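PDB 4M88: extracellular ligand-binding receptor from Verminephrobacter eiseniae, which probably captures an amino acid or similar small solute outside the cytoplasm as the binding protein of an ABC transporter. Local coordinates for residues Gly80-Lys85 / Val104-Leu110; Arg122-Glu128 / Val229-Val233. All blocks are in the same frame, centred on the assembly; numbering follows the deposited sequence.

Contact 1 of 2, residues Gly80-Lys85 / Val104-Leu110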
ATOM      1  N   GLY A  80      -7.859  -2.127  -3.556  1.00 16.71           N
ATOM      2  CA  GLY A  80      -9.135  -1.461  -3.729  1.00 18.37           C
ATOM      3  C   GLY A  80      -9.958  -1.559  -2.464  1.00 16.55           C
ATOM      4  O   GLY A  80     -10.196  -2.663  -1.962  1.00 16.72           O
ATOM      5  N   SER A  81     -10.383  -0.408  -1.943  1.00 16.59           N
ATOM      6  CA  SER A  81     -11.236  -0.354  -0.755  1.00 21.45           C
ATOM      7  C   SER A  81     -12.518  -1.180  -0.884  1.00 15.28           C
ATOM      8  O   SER A  81     -12.852  -1.964   0.009  1.00 17.43           O
ATOM      9  CB  SER A  81     -11.615   1.097  -0.447  1.00 28.90           C
ATOM     10  OG  SER A  81     -10.457   1.904  -0.333  1.00 34.23           O
ATOM     11  N   ALA A  82     -13.244  -0.980  -1.979  1.00 18.67           N
ATOM     12  CA  ALA A  82     -14.528  -1.640  -2.176  1.00 15.81           C
ATOM     13  C   ALA A  82     -14.345  -3.144  -2.246  1.00 21.49           C
ATOM     14  O   ALA A  82     -15.136  -3.900  -1.681  1.00 19.62           O
ATOM     15  CB  ALA A  82     -15.206  -1.130  -3.453  1.00 22.14           C
ATOM     16  N   ALA A  83     -13.302  -3.563  -2.963  1.00 15.92           N
ATOM     17  CA  ALA A  83     -12.984  -4.975  -3.122  1.00 16.24           C
ATOM     18  C   ALA A  83     -12.702  -5.646  -1.783  1.00 16.80           C
ATOM     19  O   ALA A  83     -13.319  -6.657  -1.460  1.00 13.75           O
ATOM     20  CB  ALA A  83     -11.793  -5.145  -4.058  1.00 17.31           C
ATOM     21  N   ILE A  84     -11.758  -5.108  -1.011  1.00 14.38           N
ATOM     22  CA  ILE A  84     -11.428  -5.713   0.288  1.00 12.54           C
ATOM     23  C   ILE A  84     -12.607  -5.676   1.257  1.00 17.88           C
ATOM     24  O   ILE A  84     -12.853  -6.642   1.996  1.00 14.82           O
ATOM     25  CB  ILE A  84     -10.161  -5.071   0.916  1.00 11.98           C
ATOM     26  CG1 ILE A  84      -8.947  -5.311   0.017  1.00 18.18           C
ATOM     27  CG2 ILE A  84      -9.899  -5.621   2.324  1.00 11.77           C
ATOM     28  CD1 ILE A  84      -7.765  -4.413   0.364  1.00 19.42           C
ATOM     29  N   LYS A  85     -13.350  -4.575   1.258  1.00 15.94           N
ATOM     30  CA  LYS A  85     -14.537  -4.485   2.106  1.00 13.90           C
ATOM     31  C   LYS A  85     -15.552  -5.576   1.750  1.00 14.55           C
ATOM     32  O   LYS A  85     -16.150  -6.203   2.631  1.00 16.70           O
ATOM     33  CB  LYS A  85     -15.169  -3.091   1.999  1.00 17.32           C
ATOM     34  CG  LYS A  85     -16.420  -2.895   2.850  1.00 24.09           C
ATOM     35  CD  LYS A  85     -16.766  -1.407   2.983  1.00 28.84           C
ATOM     36  CE  LYS A  85     -17.891  -1.191   3.989  1.00 34.70           C
ATOM     37  NZ  LYS A  85     -19.121  -1.930   3.578  1.00 34.62           N
ATOM     38  N   VAL A 104      -4.154  -3.570  -0.028  1.00 13.85           N
ATOM     39  CA  VAL A 104      -4.019  -2.135  -0.260  1.00 15.03           C
ATOM     40  C   VAL A 104      -5.418  -1.583  -0.485  1.00 16.66           C
ATOM     41  O   VAL A 104      -6.133  -2.068  -1.356  1.00 16.19           O
ATOM     42  CB  VAL A 104      -3.210  -1.860  -1.535  1.00 19.16           C
ATOM     43  CG1 VAL A 104      -3.123  -0.352  -1.821  1.00 24.38           C
ATOM     44  CG2 VAL A 104      -1.835  -2.483  -1.429  1.00 20.54           C
ATOM     45  N   PRO A 105      -5.814  -0.540   0.263  1.00 17.23           N
ATOM     46  CA  PRO A 105      -5.041   0.239   1.228  1.00 19.01           C
ATOM     47  C   PRO A 105      -5.006  -0.417   2.593  1.00 18.54           C
ATOM     48  O   PRO A 105      -5.805  -1.320   2.870  1.00 16.43           O
ATOM     49  CB  PRO A 105      -5.854   1.531   1.334  1.00 23.15           C
ATOM     50  CG  PRO A 105      -7.265   1.071   1.166  1.00 22.33           C
ATOM     51  CD  PRO A 105      -7.195  -0.039   0.134  1.00 19.23           C
ATOM     52  N   GLY A 106      -4.103   0.066   3.444  1.00 16.14           N
ATOM     53  CA  GLY A 106      -4.003  -0.401   4.814  1.00 14.38           C
ATOM     54  C   GLY A 106      -4.956   0.312   5.756  1.00 13.68           C
ATOM     55  O   GLY A 106      -4.601   0.604   6.900  1.00 14.96           O
ATOM     56  N   ALA A 107      -6.173   0.582   5.290  1.00 15.15           N
ATOM     57  CA  ALA A 107      -7.165   1.288   6.104  1.00 15.76           C
ATOM     58  C   ALA A 107      -7.438   0.543   7.405  1.00 17.89           C
ATOM     59  O   ALA A 107      -7.462  -0.695   7.433  1.00 14.33           O
ATOM     60  CB  ALA A 107      -8.455   1.489   5.319  1.00 15.72           C
ATOM     61  N   GLU A 108      -7.636   1.291   8.487  1.00 13.21           N
ATOM     62  CA  GLU A 108      -7.847   0.660   9.784  1.00 16.16           C
ATOM     63  C   GLU A 108      -9.118  -0.191   9.746  1.00 19.14           C
ATOM     64  O   GLU A 108      -9.169  -1.262  10.355  1.00 21.26           O
ATOM     65  CB  GLU A 108      -7.899   1.711  10.908  1.00 16.83           C
ATOM     66  CG  GLU A 108      -7.993   1.145  12.330  1.00 22.56           C
ATOM     67  CD  GLU A 108      -6.802   0.266  12.730  1.00 30.61           C
ATOM     68  OE1 GLU A 108      -5.759   0.274  12.036  1.00 28.51           O
ATOM     69  OE2 GLU A 108      -6.915  -0.449  13.753  1.00 25.58           O
ATOM     70  N   SER A 109     -10.126   0.264   9.004  1.00 17.39           N
ATOM     71  CA  SER A 109     -11.404  -0.451   8.945  1.00 20.30           C
ATOM     72  C   SER A 109     -11.303  -1.811   8.241  1.00 19.88           C
ATOM     73  O   SER A 109     -12.184  -2.662   8.405  1.00 19.48           O
ATOM     74  CB  SER A 109     -12.476   0.402   8.263  1.00 22.62           C
ATOM     75  OG  SER A 109     -12.079   0.766   6.950  1.00 22.91           O
ATOM     76  N   LEU A 110     -10.248  -2.009   7.452  1.00 18.96           N
ATOM     77  CA  LEU A 110     -10.046  -3.272   6.731  1.00 17.78           C
ATOM     78  C   LEU A 110      -9.130  -4.215   7.516  1.00 19.91           C
ATOM     79  O   LEU A 110      -9.060  -5.417   7.256  1.00 22.03           O
ATOM     80  CB  LEU A 110      -9.446  -2.998   5.352  1.00 15.16           C
ATOM     81  CG  LEU A 110     -10.223  -2.017   4.471  1.00 16.64           C
ATOM     82  CD1 LEU A 110      -9.485  -1.787   3.160  1.00 19.03           C
ATOM     83  CD2 LEU A 110     -11.646  -2.518   4.227  1.00 18.93           C
TER
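The carbonyl oxygen of Val104 receives the backbone N-H of Gly80, with Gly80 N 2.8 Å from Val104 O and the hydrogen nearly in line (160°). Glycine suits this N-cap position because its backbone angles would jam a side chain against the preceding carbonyl. The same Val104 O lies 3.3 Å from Ile84 CD1. Ile84 holds CG1 anti to its carbonyl carbon (chi1 -62°), and an extended chi2 then takes CD1 to Val104, while CG2 faces Leu110. Pro105, after a cis peptide bond, sets CG and CD of its ring against the start of the helix, with Pro105 CG 3.6 Å from Ser81 OG; that hydroxyl bonds to Thr153. Leu110 then closes the far end. Its side chain crosses that of Ile84 at about a right angle, bringing Leu110 CD1 to 3.9 Å from Ile84 CG2, while Leu110 CD2 rests 4.0 Å from Lys85 N. An alanine replacing Ile84 would lose both branches and would probably leave Leu110 CD1 and Val104 O facing a gap. Helix 81-89 and this loop follow the neighbouring parallel strands 74-76 and 99-101, while Ala107 and Leu110 touch Thr153 on helix 152-166 and Val104 packs against helix 286-303.

Contact 2 of 2, residues Arg122-Glu128 / Val229-Val233; sequences RAGDKQE and VLSYV
Arg122 reaches the backbone of Ser231 with its guanidinium edge. Arg122 NH1 lies 3.1 Å from Ser231 O; the oxygen sits in the plane of the guanidinium and the donor in that of the carbonyl, and the bond is close to straight. Arg122 NH2 adds a weak, more bent one to the same oxygen. The long chain gets there with CG between its backbone N and carbonyl carbon (chi1 58°) and a bend further out, and Glu290 holds NH1 by a salt bridge. The two acids of the first turn of helix 125-138 also bond across. Tyr232 OH donates to Asp125 OD1 at 2.6 Å, using the syn lone pair of an oxygen that lies at the edge of the ring, with the carboxylate turned 76° from the ring. Both oxygens of Glu128 turn to Ser231: OE1 accepts Ser231 N at 3.2 Å on its syn side, and OE2 is 2.7 Å from Ser231 OG, whose proton Val253 O could take instead.

In the two-lobed fold of the leucine-binding protein family these bonds fasten residues 122-128, which lead from the five-stranded sheet toward the seven-stranded one, to the loop after strand 227-229 of the latter. There Ser231 centres an inverse gamma turn, closed by Tyr232 N to Leu230 O at 2.7 Å, which turns its N-H to Glu128 and its C=O to Arg122.

Among the nonbonded contacts, the guanidinium and the Tyr232 ring are inclined by only 16°, and Arg122 NH2 comes 3.1 Å from Tyr232 CE1. Leucine suits its place, since the two methyls of Leu230 part over the helix start: Leu230 CD1 lies 3.8 Å from Asp125 CG, and CD2 packs on Glu128 CB, with Ile129 and Ile132 of the same helix beyond.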
ATOM      1  N   ARG A 122       2.410  -4.392   4.578  1.00 14.06           N
ATOM      2  CA  ARG A 122       2.665  -2.968   4.781  1.00 13.75           C
ATOM      3  C   ARG A 122       2.147  -2.536   6.143  1.00 17.49           C
ATOM      4  O   ARG A 122       1.176  -3.104   6.661  1.00 14.10           O
ATOM      5  CB  ARG A 122       1.969  -2.131   3.706  1.00 13.42           C
ATOM      6  CG  ARG A 122       0.454  -2.358   3.681  1.00 17.98           C
ATOM      7  CD  ARG A 122      -0.261  -1.232   2.960  1.00 21.54           C
ATOM      8  NE  ARG A 122       0.429  -0.909   1.713  1.00 26.06           N
ATOM      9  CZ  ARG A 122       0.564   0.322   1.235  1.00 35.24           C
ATOM     10  NH1 ARG A 122       1.201   0.529   0.085  1.00 33.49           N
ATOM     11  NH2 ARG A 122       0.052   1.350   1.905  1.00 34.08           N
ATOM     12  N   ALA A 123       2.782  -1.519   6.718  1.00 14.90           N
ATOM     13  CA  ALA A 123       2.261  -0.904   7.933  1.00 15.09           C
ATOM     14  C   ALA A 123       0.879  -0.330   7.636  1.00 11.99           C
ATOM     15  O   ALA A 123       0.566   0.022   6.484  1.00 13.33           O
ATOM     16  CB  ALA A 123       3.197   0.197   8.417  1.00 12.99           C
ATOM     17  N   GLY A 124       0.040  -0.231   8.659  1.00 14.24           N
ATOM     18  CA  GLY A 124      -1.304   0.277   8.449  1.00 13.79           C
ATOM     19  C   GLY A 124      -1.382   1.793   8.320  1.00 17.23           C
ATOM     20  O   GLY A 124      -0.471   2.506   8.753  1.00 15.69           O
ATOM     21  N   ASP A 125      -2.468   2.270   7.709  1.00 16.40           N
ATOM     22  CA  ASP A 125      -2.759   3.696   7.626  1.00 13.75           C
ATOM     23  C   ASP A 125      -2.713   4.348   9.001  1.00 12.10           C
ATOM     24  O   ASP A 125      -2.293   5.497   9.122  1.00 14.04           O
ATOM     25  CB  ASP A 125      -4.138   3.936   6.989  1.00 14.13           C
ATOM     26  CG  ASP A 125      -4.132   3.740   5.479  1.00 18.74           C
ATOM     27  OD1 ASP A 125      -3.083   3.334   4.935  1.00 18.53           O
ATOM     28  OD2 ASP A 125      -5.191   3.980   4.847  1.00 20.56           O
ATOM     29  N   LYS A 126      -3.121   3.621  10.042  1.00 14.32           N
ATOM     30  CA  LYS A 126      -3.179   4.237  11.370  1.00 14.18           C
ATOM     31  C   LYS A 126      -1.792   4.644  11.857  1.00 15.18           C
ATOM     32  O   LYS A 126      -1.579   5.764  12.344  1.00 14.09           O
ATOM     33  CB  LYS A 126      -3.853   3.302  12.374  1.00 16.17           C
ATOM     34  CG  LYS A 126      -3.954   3.875  13.784  1.00 16.18           C
ATOM     35  CD  LYS A 126      -4.881   3.042  14.660  1.00 20.83           C
ATOM     36  CE  LYS A 126      -4.789   3.491  16.113  1.00 27.55           C
ATOM     37  NZ  LYS A 126      -5.917   2.942  16.900  1.00 34.81           N
ATOM     38  N   GLN A 127      -0.835   3.738  11.709  1.00 14.21           N
ATOM     39  CA  GLN A 127       0.521   4.042  12.134  1.00 13.28           C
ATOM     40  C   GLN A 127       1.132   5.108  11.244  1.00 13.12           C
ATOM     41  O   GLN A 127       1.862   5.975  11.727  1.00 16.30           O
ATOM     42  CB  GLN A 127       1.389   2.802  12.120  1.00 14.93           C
ATOM     43  CG  GLN A 127       2.675   3.015  12.898  1.00 18.56           C
ATOM     44  CD  GLN A 127       3.683   1.924  12.645  1.00 20.66           C
ATOM     45  OE1 GLN A 127       3.353   0.868  12.105  1.00 22.34           O
ATOM     46  NE2 GLN A 127       4.923   2.173  13.035  1.00 16.63           N
ATOM     47  N   GLU A 128       0.847   5.056   9.948  1.00 12.66           N
ATOM     48  CA  GLU A 128       1.329   6.110   9.053  1.00 12.67           C
ATOM     49  C   GLU A 128       0.781   7.489   9.429  1.00 12.70           C
ATOM     50  O   GLU A 128       1.514   8.485   9.422  1.00 14.25           O
ATOM     51  CB  GLU A 128       0.994   5.785   7.596  1.00 12.31           C
ATOM     52  CG  GLU A 128       1.713   4.534   7.106  1.00 12.38           C
ATOM     53  CD  GLU A 128       1.744   4.419   5.590  1.00 27.52           C
ATOM     54  OE1 GLU A 128       0.979   5.148   4.916  1.00 24.94           O
ATOM     55  OE2 GLU A 128       2.549   3.606   5.078  1.00 26.93           O
ATOM     56  N   VAL A 229       1.136  12.810   2.346  1.00  9.41           N
ATOM     57  CA  VAL A 229       0.327  11.735   1.795  1.00 11.09           C
ATOM     58  C   VAL A 229       0.829  10.409   2.319  1.00 13.96           C
ATOM     59  O   VAL A 229       1.977  10.301   2.754  1.00 13.33           O
ATOM     60  CB  VAL A 229       0.366  11.712   0.249  1.00 14.22           C
ATOM     61  CG1 VAL A 229      -0.101  13.040  -0.318  1.00 15.25           C
ATOM     62  CG2 VAL A 229       1.765  11.379  -0.246  1.00 14.45           C
ATOM     63  N   LEU A 230      -0.035   9.397   2.283  1.00 13.63           N
ATOM     64  CA  LEU A 230       0.331   8.066   2.746  1.00 14.94           C
ATOM     65  C   LEU A 230       0.947   7.255   1.611  1.00 15.81           C
ATOM     66  O   LEU A 230       1.160   7.777   0.513  1.00 19.35           O
ATOM     67  CB  LEU A 230      -0.898   7.350   3.311  1.00 21.82           C
ATOM     68  CG  LEU A 230      -1.648   8.110   4.407  1.00 21.18           C
ATOM     69  CD1 LEU A 230      -2.819   7.277   4.939  1.00 22.46           C
ATOM     70  CD2 LEU A 230      -0.704   8.469   5.531  1.00 24.79           C
ATOM     71  N   SER A 231       1.220   5.979   1.881  1.00 16.36           N
ATOM     72  CA  SER A 231       1.958   5.120   0.954  1.00 18.37           C
ATOM     73  C   SER A 231       1.181   4.714  -0.299  1.00 17.90           C
ATOM     74  O   SER A 231       1.051   3.519  -0.572  1.00 22.36           O
ATOM     75  CB  SER A 231       2.405   3.849   1.673  1.00 25.83           C
ATOM     76  OG  SER A 231       3.417   4.122   2.615  1.00 33.39           O
ATOM     77  N   TYR A 232       0.695   5.681  -1.077  1.00 15.42           N
ATOM     78  CA  TYR A 232      -0.145   5.333  -2.239  1.00 19.61           C
ATOM     79  C   TYR A 232       0.196   6.006  -3.566  1.00 16.75           C
ATOM     80  O   TYR A 232      -0.476   5.771  -4.576  1.00 21.68           O
ATOM     81  CB  TYR A 232      -1.619   5.539  -1.894  1.00 26.08           C
ATOM     82  CG  TYR A 232      -1.994   4.688  -0.714  1.00 27.63           C
ATOM     83  CD1 TYR A 232      -1.970   3.307  -0.814  1.00 34.34           C
ATOM     84  CD2 TYR A 232      -2.303   5.258   0.515  1.00 26.22           C
ATOM     85  CE1 TYR A 232      -2.275   2.506   0.268  1.00 33.98           C
ATOM     86  CE2 TYR A 232      -2.616   4.462   1.607  1.00 20.84           C
ATOM     87  CZ  TYR A 232      -2.595   3.093   1.476  1.00 29.42           C
ATOM     88  OH  TYR A 232      -2.902   2.300   2.558  1.00 33.10           O
ATOM     89  N   VAL A 233       1.231   6.835  -3.567  1.00 16.36           N
ATOM     90  CA  VAL A 233       1.663   7.500  -4.794  1.00 19.13           C
ATOM     91  C   VAL A 233       3.184   7.502  -4.858  1.00 23.99           C
ATOM     92  O   VAL A 233       3.845   7.367  -3.824  1.00 22.69           O
ATOM     93  CB  VAL A 233       1.147   8.954  -4.871  1.00 17.04           C
ATOM     94  CG1 VAL A 233      -0.353   8.980  -5.019  1.00 25.58           C
ATOM     95  CG2 VAL A 233       1.577   9.742  -3.648  1.00 16.50           C
TER

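Overall arrangement
The centres of contact 1 and contact 2 are 12 Å apart, and the two meet directly at Gly106. Gly106 N is 2.7 Å from Tyr232 OH and Gly106 O is 2.8 Å from Asp125 N, both probable hydrogen bonds, so the loop of contact 1 is tied to both segments of contact 2. Pro105 CA packs against Tyr232 OH at 3.3 Å. The side chains of Pro105 and Asp125 are each about 3 Å from a bound glycerol. Glycerol here probably comes from the crystallisation liquor, but its place is consistent with the solute pocket this family forms between its lobes.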